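PDB 5O2X: glycoside hydrolase family 61 from Trichoderma reesei QM6a, which probably cleaves cellulose chains oxidatively at a surface copper centre, as a lytic polysaccharide monooxygenase of Auxiliary Activity family 9. Local coordinates for residues P46-I55 with G195-V206; P89-C97 with L109-G118. All coordinates share one frame; numbering follows the deposited sequence.

Contact 2, the antiparallel strand pair 89-97 with 109-118, lies near the middle of the chain, its centre about 7 Å from the chain's own. Contact 1, segment 46-55 against loop 195-206, sits farther out at about 15 Å. Their centres are 14 Å apart, yet they touch. Tyr-199 OH of contact 1 reaches Tyr-93 OH of contact 2 at 2.8 Å, probably a hydrogen bond, and Leu-198 CD2 packs on Tyr-93 CE2 at 3.8 Å. Segment 195-206 thus rests on the face of the strand pair that bears Val-91 and Tyr-93. The copper ion, bound by the 4-methyl-histidine at position 1, His-86 and Tyr-174, is about 13 Å from the Pro-89 side chain.

Contact 1. Residues P46-I55 with G195-V206; sequences PDAYQNPDII and GTDLYHATDPGV. With MAN (alpha-D-mannopyranose), chain E; MAN (alpha-D-mannopyranose), chain F.
Gln-50 NE2 is gripped by two carbonyls of the facing loop. It donates to Tyr-199 O at 2.8 Å and to Thr-196 O at 2.9 Å, and both acceptors lie in the plane of its amide, the second bond almost straight. The chain of Gln-50 starts away from the other loop; a bend at chi2 (66°) turns the amide back across it. There the amide lies over one face of the His-200 imidazole, the two planes only 12° apart, while its OE1 takes a bond from a water that also accepts from Ala-201 N. The segments, one running into the short helix 53-56, pack outside the beta-sandwich core of the AA9 domain. Tyr-49 is clamped between Pro-46 CA on one face and Tyr-199 CB on the other, the latter a CH-pi contact 3.7 Å from the ring centroid. Beyond that carbon the Tyr-199 ring turns an edge toward the Tyr-49 face, with planes at 56°. Val-206 CG1 meets the edge of the Tyr-49 ring near CE2. The Tyr-49 hydroxyl is hydrogen-bonded to Asn-173, and the Tyr-199 hydroxyl to Glu-158. A second water lies 2.8 Å from both Tyr-49 O and Gly-195 O, within bonding distance of each, and accepts from Tyr-199 N. Thr-196 OG1 is O-mannosylated, and O6 of that mannose donates to Gln-50 O at 2.7 Å, so the sugar itself bridges the segments.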
loop_
_atom_site.group_PDB
_atom_site.type_symbol
_atom_site.label_atom_id
_atom_site.label_comp_id
_atom_site.label_asym_id
_atom_site.label_seq_id
_atom_site.Cartn_x
_atom_site.Cartn_y
_atom_site.Cartn_z
ATOM N N PRO A 46 5.653 14.619 4.550
ATOM C CA PRO A 46 4.447 15.446 4.630
ATOM C C PRO A 46 4.457 16.682 3.735
ATOM O O PRO A 46 3.391 17.106 3.292
ATOM C CB PRO A 46 4.347 15.787 6.129
ATOM C CG PRO A 46 4.958 14.592 6.795
ATOM C CD PRO A 46 6.122 14.213 5.899
ATOM N N ASP A 47 5.629 17.244 3.460
ATOM C CA ASP A 47 5.712 18.379 2.566
ATOM C C ASP A 47 5.405 18.012 1.104
ATOM O O ASP A 47 5.333 18.914 0.278
ATOM C CB ASP A 47 7.021 19.175 2.724
ATOM C CG ASP A 47 8.281 18.407 2.270
ATOM O OD1 ASP A 47 8.182 17.307 1.776
ATOM O OD2 ASP A 47 9.413 18.872 2.487
ATOM N N ALA A 48 5.129 16.741 0.832
ATOM C CA ALA A 48 4.669 16.282 -0.457
ATOM C C ALA A 48 3.304 15.614 -0.397
ATOM O O ALA A 48 2.861 15.032 -1.391
ATOM C CB ALA A 48 5.720 15.390 -1.121
ATOM N N TYR A 49 2.595 15.764 0.712
ATOM C CA TYR A 49 1.269 15.150 0.806
ATOM C C TYR A 49 0.248 15.764 -0.153
ATOM O O TYR A 49 -0.749 15.121 -0.473
ATOM C CB TYR A 49 0.717 15.267 2.222
ATOM C CG TYR A 49 1.293 14.324 3.248
ATOM C CD1 TYR A 49 2.142 13.259 2.940
ATOM C CD2 TYR A 49 0.962 14.517 4.586
ATOM C CE1 TYR A 49 2.611 12.394 3.927
ATOM C CE2 TYR A 49 1.410 13.649 5.574
ATOM C CZ TYR A 49 2.192 12.572 5.240
ATOM O OH TYR A 49 2.596 11.735 6.249
ATOM N N GLN A 50 0.476 17.023 -0.569
ATOM C CA GLN A 50 -0.390 17.680 -1.517
ATOM C C GLN A 50 0.204 17.696 -2.930
ATOM O O GLN A 50 -0.263 18.427 -3.780
ATOM C CB GLN A 50 -0.821 19.066 -1.018
ATOM C CG GLN A 50 -2.055 18.997 -0.083
ATOM C CD GLN A 50 -1.811 18.297 1.246
ATOM O OE1 GLN A 50 -1.100 18.824 2.097
ATOM N NE2 GLN A 50 -2.410 17.128 1.423
ATOM N N ASN A 51 1.227 16.859 -3.152
ATOM C CA ASN A 51 1.970 16.717 -4.402
ATOM C C ASN A 51 1.649 15.358 -4.985
ATOM O O ASN A 51 1.418 14.408 -4.232
ATOM C CB ASN A 51 3.483 16.767 -4.054
ATOM C CG ASN A 51 4.377 16.651 -5.278
ATOM O OD1 ASN A 51 4.769 15.532 -5.795
ATOM N ND2 ASN A 51 4.693 17.804 -5.824
ATOM N N PRO A 52 1.731 15.186 -6.316
ATOM C CA PRO A 52 1.464 13.894 -6.921
ATOM C C PRO A 52 2.304 12.746 -6.398
ATOM O O PRO A 52 1.883 11.585 -6.524
ATOM C CB PRO A 52 1.723 14.161 -8.421
ATOM C CG PRO A 52 2.537 15.426 -8.491
ATOM C CD PRO A 52 2.056 16.213 -7.339
ATOM N N ASP A 53 3.470 13.017 -5.859
ATOM C CA ASP A 53 4.323 11.930 -5.332
ATOM C C ASP A 53 3.637 11.075 -4.283
ATOM O O ASP A 53 3.990 9.911 -4.128
ATOM C CB ASP A 53 5.624 12.513 -4.744
ATOM C CG ASP A 53 6.626 12.957 -5.788
ATOM O OD1 ASP A 53 6.440 12.700 -6.997
ATOM O OD2 ASP A 53 7.636 13.574 -5.339
ATOM N N ILE A 54 2.708 11.638 -3.495
ATOM C CA ILE A 54 2.080 10.807 -2.443
ATOM C C ILE A 54 1.191 9.727 -3.033
ATOM O O ILE A 54 0.884 8.742 -2.336
ATOM C CB ILE A 54 1.275 11.700 -1.472
ATOM C CG1 ILE A 54 0.897 10.959 -0.183
ATOM C CG2 ILE A 54 0.011 12.279 -2.131
ATOM C CD1 ILE A 54 2.046 10.342 0.591
ATOM N N ILE A 55 0.758 9.867 -4.289
ATOM C CA ILE A 55 -0.243 8.941 -4.817
ATOM C C ILE A 55 0.319 7.539 -4.924
ATOM O O ILE A 55 -0.201 6.579 -4.354
ATOM C CB ILE A 55 -0.784 9.463 -6.162
ATOM C CG1 ILE A 55 -1.413 10.872 -6.008
ATOM C CG2 ILE A 55 -1.785 8.476 -6.720
ATOM C CD1 ILE A 55 -1.612 11.567 -7.339
ATOM N N GLY A 195 -5.770 11.059 -3.870
ATOM C CA GLY A 195 -4.503 10.830 -3.175
ATOM C C GLY A 195 -3.929 12.038 -2.493
ATOM O O GLY A 195 -3.462 11.917 -1.347
ATOM N N THR A 196 -3.986 13.212 -3.136
ATOM C CA THR A 196 -3.403 14.413 -2.537
ATOM C C THR A 196 -4.295 15.066 -1.466
ATOM O O THR A 196 -3.889 16.085 -0.901
ATOM C CB THR A 196 -3.029 15.439 -3.620
ATOM O OG1 THR A 196 -4.218 15.811 -4.329
ATOM C CG2 THR A 196 -1.983 14.909 -4.533
ATOM N N ASP A 197 -5.449 14.460 -1.205
ATOM C CA ASP A 197 -6.312 14.871 -0.099
ATOM C C ASP A 197 -6.291 13.872 1.045
ATOM O O ASP A 197 -6.929 14.129 2.068
ATOM C CB ASP A 197 -7.750 15.033 -0.590
ATOM C CG ASP A 197 -7.938 16.239 -1.498
ATOM O OD1 ASP A 197 -7.201 17.229 -1.467
ATOM O OD2 ASP A 197 -8.916 16.149 -2.292
ATOM N N LEU A 198 -5.539 12.772 0.954
ATOM C CA LEU A 198 -5.575 11.772 2.013
ATOM C C LEU A 198 -5.037 12.314 3.336
ATOM O O LEU A 198 -5.639 12.095 4.380
ATOM C CB LEU A 198 -4.748 10.530 1.624
ATOM C CG LEU A 198 -5.348 9.680 0.527
ATOM C CD1 LEU A 198 -4.320 8.656 0.065
ATOM C CD2 LEU A 198 -6.627 8.975 0.982
ATOM N N TYR A 199 -3.868 12.957 3.309
ATOM C CA TYR A 199 -3.089 13.230 4.518
ATOM C C TYR A 199 -2.659 14.698 4.578
ATOM O O TYR A 199 -2.404 15.318 3.556
ATOM C CB TYR A 199 -1.808 12.403 4.495
ATOM C CG TYR A 199 -2.026 10.924 4.329
ATOM C CD1 TYR A 199 -2.999 10.225 5.051
ATOM C CD2 TYR A 199 -1.253 10.196 3.457
ATOM C CE1 TYR A 199 -3.145 8.866 4.908
ATOM C CE2 TYR A 199 -1.394 8.847 3.320
ATOM C CZ TYR A 199 -2.332 8.156 4.059
ATOM O OH TYR A 199 -2.495 6.804 3.977
ATOM N N HIS A 200 -2.543 15.182 5.806
ATOM C CA HIS A 200 -2.012 16.495 6.060
ATOM C C HIS A 200 -0.924 16.434 7.119
ATOM O O HIS A 200 -0.970 15.587 8.016
ATOM C CB HIS A 200 -3.100 17.511 6.448
ATOM C CG HIS A 200 -3.944 17.860 5.269
ATOM N ND1 HIS A 200 -4.956 17.071 4.788
ATOM C CD2 HIS A 200 -3.818 18.886 4.401
ATOM C CE1 HIS A 200 -5.435 17.598 3.663
ATOM N NE2 HIS A 200 -4.782 18.723 3.439
ATOM N N ALA A 201 0.013 17.362 7.047
ATOM C CA ALA A 201 1.197 17.367 7.887
ATOM C C ALA A 201 0.889 17.557 9.365
ATOM O O ALA A 201 1.739 17.236 10.202
ATOM C CB ALA A 201 2.151 18.472 7.444
ATOM N N THR A 202 -0.279 18.079 9.704
ATOM C CA THR A 202 -0.685 18.270 11.100
ATOM C C THR A 202 -1.656 17.188 11.583
ATOM O O THR A 202 -2.157 17.303 12.710
ATOM C CB THR A 202 -1.366 19.623 11.250
ATOM O OG1 THR A 202 -2.491 19.628 10.349
ATOM C CG2 THR A 202 -0.402 20.781 10.947
ATOM N N ASP A 203 -1.959 16.172 10.790
ATOM C CA ASP A 203 -2.914 15.166 11.242
ATOM C C ASP A 203 -2.407 14.503 12.510
ATOM O O ASP A 203 -1.193 14.338 12.719
ATOM C CB ASP A 203 -3.104 14.090 10.173
ATOM C CG ASP A 203 -3.949 14.549 8.979
ATOM O OD1 ASP A 203 -4.572 15.622 9.056
ATOM O OD2 ASP A 203 -3.930 13.825 7.961
ATOM N N PRO A 204 -3.325 14.057 13.383
ATOM C CA PRO A 204 -2.896 13.495 14.682
ATOM C C PRO A 204 -2.091 12.216 14.588
ATOM O O PRO A 204 -1.339 11.923 15.525
ATOM C CB PRO A 204 -4.230 13.314 15.432
ATOM C CG PRO A 204 -5.244 13.237 14.356
ATOM C CD PRO A 204 -4.801 14.173 13.284
ATOM N N GLY A 205 -2.222 11.478 13.500
ATOM C CA GLY A 205 -1.405 10.292 13.283
ATOM C C GLY A 205 -0.178 10.510 12.413
ATOM O O GLY A 205 0.535 9.572 12.080
ATOM N N VAL A 206 0.075 11.768 12.054
ATOM C CA VAL A 206 1.235 12.191 11.241
ATOM C C VAL A 206 2.249 12.946 12.095
ATOM O O VAL A 206 3.429 12.644 12.038
ATOM C CB VAL A 206 0.783 13.031 10.034
ATOM C CG1 VAL A 206 1.992 13.661 9.321
ATOM C CG2 VAL A 206 -0.033 12.183 9.076
HETATM C C1 MAN E . -4.499 17.191 -4.164
HETATM C C2 MAN E . -5.874 17.474 -4.707
HETATM C C3 MAN E . -5.840 17.233 -6.240
HETATM C C4 MAN E . -4.702 17.978 -6.948
HETATM C C5 MAN E . -3.392 17.741 -6.231
HETATM C C6 MAN E . -2.255 18.627 -6.712
HETATM O O2 MAN E . -6.199 18.830 -4.466
HETATM O O3 MAN E . -7.099 17.562 -6.854
HETATM O O4 MAN E . -4.543 17.488 -8.286
HETATM O O5 MAN E . -3.516 17.984 -4.807
HETATM O O6 MAN E . -1.003 18.165 -6.345
HETATM C C1 MAN F . -3.800 19.798 10.939
HETATM C C2 MAN F . -4.906 19.263 10.007
HETATM C C3 MAN F . -5.001 20.091 8.745
HETATM C C4 MAN F . -5.197 21.529 9.137
HETATM C C5 MAN F . -4.053 21.971 10.032
HETATM C C6 MAN F . -4.229 23.433 10.422
HETATM O O2 MAN F . -6.198 19.290 10.631
HETATM O O3 MAN F . -6.068 19.629 7.905
HETATM O O4 MAN F . -5.244 22.268 7.916
HETATM O O5 MAN F . -4.020 21.167 11.215
HETATM O O6 MAN F . -3.130 23.846 11.243
HETATM O O HOH W 1 -2.238 13.128 0.912
HETATM O O HOH W 2 -0.103 18.938 4.619
#

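Contact 2. Residues P89-C97 with L109-G118; sequences PIVDYLANC and LEFFKIDGVG. With MAN (alpha-D-mannopyranose), chain I.
Leu-109 sets its CB 3.7 Å from Ala-95 CB, at the end of the pair where Cys-97 is held in a disulfide with Cys-101. At Glu-110 two waters replace direct strand bonds, one linking its O to Asn-96 N, the other its N to Asn-96 O. Phe-111 receives Ala-95 CB over one ring face, offset toward the rim, and the CB of Tyr-93 comes to its CD1 at 3.8 Å. Phe-112 exchanges backbone bonds with Leu-94; its chi1 of 54° folds the ring back over the strand, placing Leu-94 O 3.3 Å from CD1 and Leu-94 CB over the same ring. Lys-113 sets CG over a face of Tyr-93 and runs on past the hydroxyl, with CE 3.4 Å from Tyr-93 OH; its NZ bonds the carbonyls of Pro-220 and Pro-222. Ile-114 N donates to Asp-92 O at 2.8 Å, and Asp-115 N shares that oxygen through a weak bond. Asp-115 OD1 lies 2.5 Å from Asp-92 OD2, close enough that one acid probably holds a proton; Asp-115 OD2 is hydrogen-bonded to Trp-140 and Asp-92 OD1 to His-157. Gly-116 passes Val-91 CG1 with its CA at 3.9 Å, and Val-117 closes a reciprocal backbone pair with Ile-90. Two residues, Ile-114 and Asp-115, facing one, Asp-92, make a classic beta bulge within an antiparallel pair of the AA9 beta-sandwich.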
loop_
_atom_site.group_PDB
_atom_site.type_symbol
_atom_site.label_atom_id
_atom_site.label_comp_id
_atom_site.label_asym_id
_atom_site.label_seq_id
_atom_site.Cartn_x
_atom_site.Cartn_y
_atom_site.Cartn_z
ATOM N N PRO A 89 2.052 2.418 11.278
ATOM C CA PRO A 89 0.850 1.758 10.769
ATOM C C PRO A 89 1.006 1.290 9.329
ATOM O O PRO A 89 1.918 1.694 8.597
ATOM C CB PRO A 89 -0.186 2.902 10.828
ATOM C CG PRO A 89 0.620 4.132 10.530
ATOM C CD PRO A 89 1.921 3.875 11.299
ATOM N N ILE A 90 0.052 0.439 8.937
ATOM C CA ILE A 90 -0.029 -0.091 7.576
ATOM C C ILE A 90 -1.472 0.075 7.111
ATOM O O ILE A 90 -2.417 -0.238 7.866
ATOM C CB ILE A 90 0.398 -1.578 7.526
ATOM C CG1 ILE A 90 1.880 -1.674 7.895
ATOM C CG2 ILE A 90 0.150 -2.162 6.139
ATOM C CD1 ILE A 90 2.399 -3.091 8.048
ATOM N N VAL A 91 -1.641 0.591 5.886
ATOM C CA VAL A 91 -2.966 0.802 5.308
ATOM C C VAL A 91 -2.960 0.345 3.871
ATOM O O VAL A 91 -1.936 0.288 3.187
ATOM C CB VAL A 91 -3.358 2.313 5.387
ATOM C CG1 VAL A 91 -3.622 2.742 6.822
ATOM C CG2 VAL A 91 -2.345 3.215 4.710
ATOM N N ASP A 92 -4.176 0.045 3.382
ATOM C CA ASP A 92 -4.374 -0.337 1.988
ATOM C C ASP A 92 -5.608 0.335 1.449
ATOM O O ASP A 92 -6.646 0.408 2.141
ATOM C CB ASP A 92 -4.553 -1.856 1.810
ATOM C CG ASP A 92 -3.275 -2.588 2.120
ATOM O OD1 ASP A 92 -2.447 -2.790 1.214
ATOM O OD2 ASP A 92 -3.063 -2.985 3.316
ATOM N N TYR A 93 -5.511 0.780 0.199
ATOM C CA TYR A 93 -6.600 1.429 -0.500
ATOM C C TYR A 93 -6.770 0.798 -1.874
ATOM O O TYR A 93 -5.841 0.237 -2.459
ATOM C CB TYR A 93 -6.300 2.915 -0.761
ATOM C CG TYR A 93 -6.005 3.747 0.459
ATOM C CD1 TYR A 93 -4.728 3.804 1.005
ATOM C CD2 TYR A 93 -6.991 4.525 1.030
ATOM C CE1 TYR A 93 -4.433 4.596 2.087
ATOM C CE2 TYR A 93 -6.699 5.349 2.121
ATOM C CZ TYR A 93 -5.435 5.382 2.649
ATOM O OH TYR A 93 -5.192 6.211 3.710
ATOM N N LEU A 94 -7.991 0.965 -2.415
ATOM C CA LEU A 94 -8.260 0.712 -3.826
ATOM C C LEU A 94 -8.789 1.995 -4.453
ATOM O O LEU A 94 -9.483 2.773 -3.780
ATOM C CB LEU A 94 -9.288 -0.392 -4.033
ATOM C CG LEU A 94 -8.861 -1.775 -3.593
ATOM C CD1 LEU A 94 -10.015 -2.739 -3.628
ATOM C CD2 LEU A 94 -7.756 -2.337 -4.457
ATOM N N ALA A 95 -8.555 2.174 -5.751
ATOM C CA ALA A 95 -9.184 3.253 -6.505
ATOM C C ALA A 95 -9.578 2.696 -7.847
ATOM O O ALA A 95 -8.767 2.073 -8.545
ATOM C CB ALA A 95 -8.268 4.450 -6.721
ATOM N N ASN A 96 -10.825 2.935 -8.262
ATOM C CA ASN A 96 -11.284 2.472 -9.560
ATOM C C ASN A 96 -10.573 3.247 -10.678
ATOM O O ASN A 96 -10.479 4.477 -10.639
ATOM C CB ASN A 96 -12.796 2.679 -9.632
ATOM C CG ASN A 96 -13.444 1.790 -10.677
ATOM O OD1 ASN A 96 -13.026 1.748 -11.837
ATOM N ND2 ASN A 96 -14.449 1.024 -10.241
ATOM N N CYS A 97 -10.094 2.521 -11.677
ATOM C CA CYS A 97 -9.414 3.147 -12.815
ATOM C C CYS A 97 -10.369 3.650 -13.876
ATOM O O CYS A 97 -9.961 4.356 -14.809
ATOM C CB CYS A 97 -8.461 2.154 -13.459
ATOM S SG CYS A 97 -7.132 1.802 -12.261
ATOM N N LEU A 109 -7.395 9.426 -9.363
ATOM C CA LEU A 109 -7.780 8.233 -8.611
ATOM C C LEU A 109 -8.368 8.637 -7.266
ATOM O O LEU A 109 -7.791 9.448 -6.526
ATOM C CB LEU A 109 -6.561 7.331 -8.391
ATOM C CG LEU A 109 -6.003 6.664 -9.643
ATOM C CD1 LEU A 109 -4.654 6.046 -9.350
ATOM C CD2 LEU A 109 -6.968 5.608 -10.164
ATOM N N GLU A 110 -9.515 8.031 -6.929
ATOM C CA GLU A 110 -10.191 8.309 -5.671
ATOM C C GLU A 110 -10.152 7.032 -4.820
ATOM O O GLU A 110 -10.846 6.035 -5.088
ATOM C CB GLU A 110 -11.603 8.812 -5.928
ATOM C CG GLU A 110 -11.597 10.157 -6.647
ATOM C CD GLU A 110 -12.951 10.637 -7.039
ATOM O OE1 GLU A 110 -13.953 10.025 -6.643
ATOM O OE2 GLU A 110 -13.007 11.648 -7.770
ATOM N N PHE A 111 -9.312 7.082 -3.801
ATOM C CA PHE A 111 -8.954 5.928 -2.998
ATOM C C PHE A 111 -9.931 5.719 -1.857
ATOM O O PHE A 111 -10.217 6.641 -1.082
ATOM C CB PHE A 111 -7.562 6.127 -2.412
ATOM C CG PHE A 111 -6.486 6.124 -3.449
ATOM C CD1 PHE A 111 -6.012 4.933 -3.978
ATOM C CD2 PHE A 111 -5.973 7.316 -3.946
ATOM C CE1 PHE A 111 -5.040 4.911 -4.975
ATOM C CE2 PHE A 111 -5.022 7.301 -4.953
ATOM C CZ PHE A 111 -4.536 6.108 -5.452
ATOM N N PHE A 112 -10.414 4.477 -1.713
ATOM C CA PHE A 112 -11.168 4.055 -0.537
ATOM C C PHE A 112 -10.312 3.042 0.233
ATOM O O PHE A 112 -9.609 2.218 -0.349
ATOM C CB PHE A 112 -12.564 3.512 -0.895
ATOM C CG PHE A 112 -12.599 2.406 -1.921
ATOM C CD1 PHE A 112 -12.712 2.708 -3.292
ATOM C CD2 PHE A 112 -12.576 1.084 -1.551
ATOM C CE1 PHE A 112 -12.783 1.715 -4.213
ATOM C CE2 PHE A 112 -12.670 0.082 -2.495
ATOM C CZ PHE A 112 -12.772 0.383 -3.834
ATOM N N LYS A 113 -10.373 3.150 1.565
ATOM C CA LYS A 113 -9.509 2.350 2.425
ATOM C C LYS A 113 -10.124 0.993 2.706
ATOM O O LYS A 113 -11.260 0.912 3.226
ATOM C CB LYS A 113 -9.257 3.111 3.730
ATOM C CG LYS A 113 -8.231 2.433 4.617
ATOM C CD LYS A 113 -8.022 3.116 5.954
ATOM C CE LYS A 113 -7.153 4.362 5.849
ATOM N NZ LYS A 113 -7.262 5.167 7.105
ATOM N N ILE A 114 -9.395 -0.061 2.382
ATOM C CA ILE A 114 -9.868 -1.423 2.635
ATOM C C ILE A 114 -9.253 -2.097 3.856
ATOM O O ILE A 114 -9.836 -3.071 4.323
ATOM C CB ILE A 114 -9.757 -2.319 1.375
ATOM C CG1 ILE A 114 -8.331 -2.541 0.911
ATOM C CG2 ILE A 114 -10.655 -1.772 0.273
ATOM C CD1 ILE A 114 -8.199 -3.659 -0.119
ATOM N N ASP A 115 -8.146 -1.594 4.397
ATOM C CA ASP A 115 -7.676 -2.052 5.698
ATOM C C ASP A 115 -6.811 -0.977 6.296
ATOM O O ASP A 115 -6.407 0.004 5.648
ATOM C CB ASP A 115 -7.003 -3.448 5.679
ATOM C CG ASP A 115 -5.537 -3.482 5.325
ATOM O OD1 ASP A 115 -5.058 -2.501 4.726
ATOM O OD2 ASP A 115 -4.883 -4.510 5.633
ATOM N N GLY A 116 -6.531 -1.131 7.604
ATOM C CA GLY A 116 -5.666 -0.191 8.284
ATOM C C GLY A 116 -5.470 -0.623 9.707
ATOM O O GLY A 116 -6.439 -0.781 10.460
ATOM N N VAL A 117 -4.196 -0.812 10.083
ATOM C CA VAL A 117 -3.822 -1.190 11.447
ATOM C C VAL A 117 -2.791 -0.219 11.946
ATOM O O VAL A 117 -1.831 0.127 11.211
ATOM C CB VAL A 117 -3.273 -2.639 11.483
ATOM C CG1 VAL A 117 -2.827 -3.042 12.885
ATOM C CG2 VAL A 117 -4.341 -3.617 10.997
ATOM N N GLY A 118 -2.952 0.223 13.190
ATOM C CA GLY A 118 -2.078 1.194 13.767
ATOM C C GLY A 118 -1.302 0.676 14.962
ATOM O O GLY A 118 -0.454 -0.224 14.830
HETATM C C1 MAN I . -8.189 -2.652 12.721
HETATM C C2 MAN I . -7.760 -3.885 13.508
HETATM C C3 MAN I . -8.890 -4.367 14.443
HETATM C C4 MAN I . -9.308 -3.150 15.297
HETATM C C5 MAN I . -9.799 -2.010 14.419
HETATM C C6 MAN I . -10.287 -0.778 15.203
HETATM O O2 MAN I . -6.571 -3.493 14.228
HETATM O O3 MAN I . -8.458 -5.434 15.282
HETATM O O4 MAN I . -10.381 -3.533 16.171
HETATM O O5 MAN I . -8.714 -1.648 13.551
HETATM O O6 MAN I . -9.205 -0.001 15.735
HETATM O O HOH W 3 -12.514 4.732 -6.808
HETATM O O HOH W 4 -10.978 6.530 -8.918
#